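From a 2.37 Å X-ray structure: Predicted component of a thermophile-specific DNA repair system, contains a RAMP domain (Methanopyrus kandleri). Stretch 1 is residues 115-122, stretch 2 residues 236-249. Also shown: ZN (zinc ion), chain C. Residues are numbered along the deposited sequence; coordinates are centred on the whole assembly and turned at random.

Stretch 1 (115-122) CPVCRIFG
Stretch 2 236-249: EELESDLKYLMSSL

Two helices, 116-121 and 238-249, cross at 90° between their N-to-C directions, with axes 10.6 Å apart at closest approach; in the register, I120 CA lies 6.8 Å from D241 CA, the nearest such pair. Backbone bonds from R119 N to C115 O (2.9 Å) and from F121 N to V117 O (2.9 Å) fix the short helix. C115 occupies its N-cap position, and G122 ends it with phi/psi of 83/166, a positive phi that favours glycine. The long helix has i to i+4 bonds throughout, including L245 N to D241 O at 2.7 Å.

C115 (chi1 t, -175°) and C118 (chi1 m, -67°) put C115 SG and C118 SG each 2.3 Å from ZN, remote from the second helix; two further ligands come from elsewhere in the structure.

R119 points toward the long helix. With chi1 p (84°), chi2 and chi3 t and chi4 -156°, its extended chain reaches D241, whose chi1 is m (-79°) and chi2 -2°. D241 OD1 lies near the guanidinium plane and accepts from both R119 NE (2.7 Å, 150°) and R119 NH2 (2.9 Å, 135°), so one carboxylate oxygen serves two donors in a salt bridge. E237 (m, t, chi3 7°) instead places its CG over one guanidinium face. The long R119 NE to E237 OE1 salt bridge, 3.9 Å, is purely electrostatic: the oxygen is well out of plane and no N-H points at it.

Y244 (chi1 m, chi2 -39°) turns its ring edge to I120 and R119 NH2. I120 (m, t) brings CD1 to 3.8 Å from Y244 CB, while P116 CB, on a C-gamma exo ring, lies 3.7 Å from Y244 CD2.

F121 starts sideways, but chi1 m and chi2 -81° carry CZ to 3.5 Å from S248 OG at the ring edge. S248, chi1 p (72°), directs OG to L245 O (2.6 Å), so its hydroxyl donates within its own helix.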

# COMPACT_ATOMS: atom_id res chain seq x y z
N CYS A 115 3.36 -2.14 -14.94
CA CYS A 115 3.36 -3.02 -13.78
C CYS A 115 2.65 -2.37 -12.60
O CYS A 115 3.11 -1.35 -12.09
CB CYS A 115 4.79 -3.40 -13.39
SG CYS A 115 4.92 -4.62 -12.06
N PRO A 116 1.53 -2.97 -12.16
CA PRO A 116 0.75 -2.47 -11.02
C PRO A 116 1.58 -2.41 -9.73
O PRO A 116 1.48 -1.43 -8.99
CB PRO A 116 -0.38 -3.49 -10.89
CG PRO A 116 -0.49 -4.11 -12.23
CD PRO A 116 0.91 -4.15 -12.77
N VAL A 117 2.36 -3.45 -9.47
CA VAL A 117 3.21 -3.50 -8.29
C VAL A 117 4.14 -2.30 -8.19
O VAL A 117 4.12 -1.56 -7.21
CB VAL A 117 4.06 -4.79 -8.26
CG1 VAL A 117 5.00 -4.78 -7.06
CG2 VAL A 117 3.17 -6.02 -8.24
N CYS A 118 4.95 -2.12 -9.23
CA CYS A 118 6.00 -1.11 -9.21
C CYS A 118 5.47 0.32 -9.41
O CYS A 118 5.99 1.26 -8.82
CB CYS A 118 7.06 -1.44 -10.27
SG CYS A 118 8.01 -2.95 -9.91
N ARG A 119 4.44 0.48 -10.24
CA ARG A 119 3.90 1.82 -10.50
C ARG A 119 3.19 2.39 -9.27
O ARG A 119 3.15 3.61 -9.07
CB ARG A 119 2.96 1.80 -11.71
CG ARG A 119 1.53 1.39 -11.39
CD ARG A 119 0.76 0.98 -12.64
NE ARG A 119 -0.65 0.71 -12.32
CZ ARG A 119 -1.44 -0.08 -13.05
NH1 ARG A 119 -0.98 -0.67 -14.14
NH2 ARG A 119 -2.70 -0.26 -12.67
N ILE A 120 2.63 1.51 -8.44
CA ILE A 120 1.92 1.92 -7.23
C ILE A 120 2.84 2.02 -6.02
O ILE A 120 2.85 3.02 -5.31
CB ILE A 120 0.77 0.94 -6.90
CG1 ILE A 120 -0.33 1.01 -7.96
CG2 ILE A 120 0.18 1.24 -5.52
CD1 ILE A 120 -1.35 -0.10 -7.85
N PHE A 121 3.61 0.96 -5.78
CA PHE A 121 4.42 0.87 -4.57
C PHE A 121 5.89 1.24 -4.81
O PHE A 121 6.74 1.06 -3.94
CB PHE A 121 4.32 -0.54 -3.99
CG PHE A 121 2.93 -0.90 -3.53
CD1 PHE A 121 2.45 -0.49 -2.30
CD2 PHE A 121 2.10 -1.67 -4.34
CE1 PHE A 121 1.17 -0.83 -1.88
CE2 PHE A 121 0.82 -2.01 -3.93
CZ PHE A 121 0.36 -1.59 -2.70
N GLY A 122 6.19 1.74 -6.01
CA GLY A 122 7.53 2.21 -6.31
C GLY A 122 8.47 1.10 -6.71
O GLY A 122 8.17 -0.08 -6.52
N GLU A 236 -5.84 6.92 -16.86
CA GLU A 236 -6.24 5.62 -17.39
C GLU A 236 -5.98 4.50 -16.38
O GLU A 236 -6.62 3.45 -16.43
CB GLU A 236 -5.52 5.34 -18.70
CG GLU A 236 -6.08 6.12 -19.88
CD GLU A 236 -5.13 6.16 -21.05
OE1 GLU A 236 -4.26 7.06 -21.08
OE2 GLU A 236 -5.25 5.30 -21.95
N GLU A 237 -5.03 4.72 -15.48
CA GLU A 237 -4.67 3.71 -14.48
C GLU A 237 -5.24 4.03 -13.11
O GLU A 237 -4.98 3.31 -12.14
CB GLU A 237 -3.15 3.58 -14.38
CG GLU A 237 -2.51 2.72 -15.46
CD GLU A 237 -1.02 2.96 -15.60
OE1 GLU A 237 -0.45 3.69 -14.76
OE2 GLU A 237 -0.41 2.40 -16.53
N LEU A 238 -6.04 5.09 -13.03
CA LEU A 238 -6.57 5.57 -11.76
C LEU A 238 -7.42 4.53 -11.03
O LEU A 238 -7.14 4.18 -9.88
CB LEU A 238 -7.40 6.84 -11.98
CG LEU A 238 -8.26 7.30 -10.80
CD1 LEU A 238 -7.37 7.66 -9.63
CD2 LEU A 238 -9.14 8.47 -11.20
N GLU A 239 -8.45 4.03 -11.70
CA GLU A 239 -9.36 3.07 -11.10
C GLU A 239 -8.65 1.76 -10.80
O GLU A 239 -8.86 1.15 -9.75
CB GLU A 239 -10.57 2.82 -11.99
CG GLU A 239 -11.51 1.75 -11.46
CD GLU A 239 -12.87 1.78 -12.11
OE1 GLU A 239 -13.01 2.42 -13.17
OE2 GLU A 239 -13.80 1.16 -11.56
N SER A 240 -7.81 1.32 -11.73
CA SER A 240 -7.06 0.08 -11.57
C SER A 240 -6.15 0.15 -10.35
O SER A 240 -6.06 -0.82 -9.58
CB SER A 240 -6.23 -0.22 -12.82
OG SER A 240 -6.77 -1.32 -13.53
N ASP A 241 -5.50 1.29 -10.16
CA ASP A 241 -4.61 1.49 -9.01
C ASP A 241 -5.38 1.39 -7.70
O ASP A 241 -4.93 0.74 -6.75
CB ASP A 241 -3.91 2.84 -9.10
CG ASP A 241 -2.73 2.84 -10.06
OD1 ASP A 241 -2.43 1.78 -10.65
OD2 ASP A 241 -2.11 3.91 -10.22
N LEU A 242 -6.55 2.03 -7.66
CA LEU A 242 -7.39 2.01 -6.47
C LEU A 242 -7.82 0.59 -6.13
O LEU A 242 -7.83 0.21 -4.96
CB LEU A 242 -8.62 2.90 -6.67
CG LEU A 242 -8.34 4.40 -6.77
CD1 LEU A 242 -9.64 5.18 -6.88
CD2 LEU A 242 -7.51 4.89 -5.60
N LYS A 243 -8.17 -0.18 -7.15
CA LYS A 243 -8.53 -1.58 -6.98
C LYS A 243 -7.40 -2.37 -6.35
O LYS A 243 -7.62 -3.14 -5.41
CB LYS A 243 -8.92 -2.20 -8.32
CG LYS A 243 -9.53 -3.59 -8.20
CD LYS A 243 -9.07 -4.51 -9.32
CE LYS A 243 -9.48 -3.96 -10.68
NZ LYS A 243 -8.80 -4.68 -11.79
N TYR A 244 -6.19 -2.18 -6.86
CA TYR A 244 -5.04 -2.93 -6.39
C TYR A 244 -4.56 -2.44 -5.02
O TYR A 244 -4.12 -3.23 -4.19
CB TYR A 244 -3.91 -2.85 -7.41
CG TYR A 244 -4.25 -3.53 -8.72
CD1 TYR A 244 -4.97 -4.72 -8.74
CD2 TYR A 244 -3.88 -2.98 -9.94
CE1 TYR A 244 -5.30 -5.35 -9.93
CE2 TYR A 244 -4.20 -3.60 -11.14
CZ TYR A 244 -4.91 -4.78 -11.12
OH TYR A 244 -5.23 -5.41 -12.30
N LEU A 245 -4.66 -1.13 -4.79
CA LEU A 245 -4.33 -0.57 -3.49
C LEU A 245 -5.25 -1.13 -2.41
O LEU A 245 -4.79 -1.59 -1.36
CB LEU A 245 -4.41 0.96 -3.52
CG LEU A 245 -4.21 1.65 -2.17
CD1 LEU A 245 -2.85 1.28 -1.58
CD2 LEU A 245 -4.35 3.16 -2.30
N MET A 246 -6.56 -1.08 -2.67
CA MET A 246 -7.55 -1.65 -1.77
C MET A 246 -7.30 -3.15 -1.58
O MET A 246 -7.37 -3.66 -0.46
CB MET A 246 -8.97 -1.43 -2.30
CG MET A 246 -9.47 0.00 -2.22
SD MET A 246 -9.50 0.65 -0.54
CE MET A 246 -10.17 2.29 -0.83
N SER A 247 -7.02 -3.84 -2.69
CA SER A 247 -6.75 -5.27 -2.65
C SER A 247 -5.57 -5.60 -1.75
O SER A 247 -5.60 -6.60 -1.03
CB SER A 247 -6.48 -5.80 -4.06
OG SER A 247 -7.58 -5.55 -4.92
N SER A 248 -4.55 -4.76 -1.78
CA SER A 248 -3.36 -4.99 -0.97
C SER A 248 -3.72 -4.85 0.51
O SER A 248 -3.22 -5.59 1.36
CB SER A 248 -2.23 -4.04 -1.35
OG SER A 248 -2.50 -2.71 -0.93
N LEU A 249 -4.62 -3.92 0.82
CA LEU A 249 -5.09 -3.73 2.19
C LEU A 249 -5.94 -4.92 2.64
O LEU A 249 -5.87 -5.34 3.80
CB LEU A 249 -5.89 -2.43 2.32
CG LEU A 249 -5.12 -1.15 1.99
CD1 LEU A 249 -6.02 0.07 2.12
CD2 LEU A 249 -3.89 -1.02 2.88
ZN ZN C . 7.17 -4.38 -11.54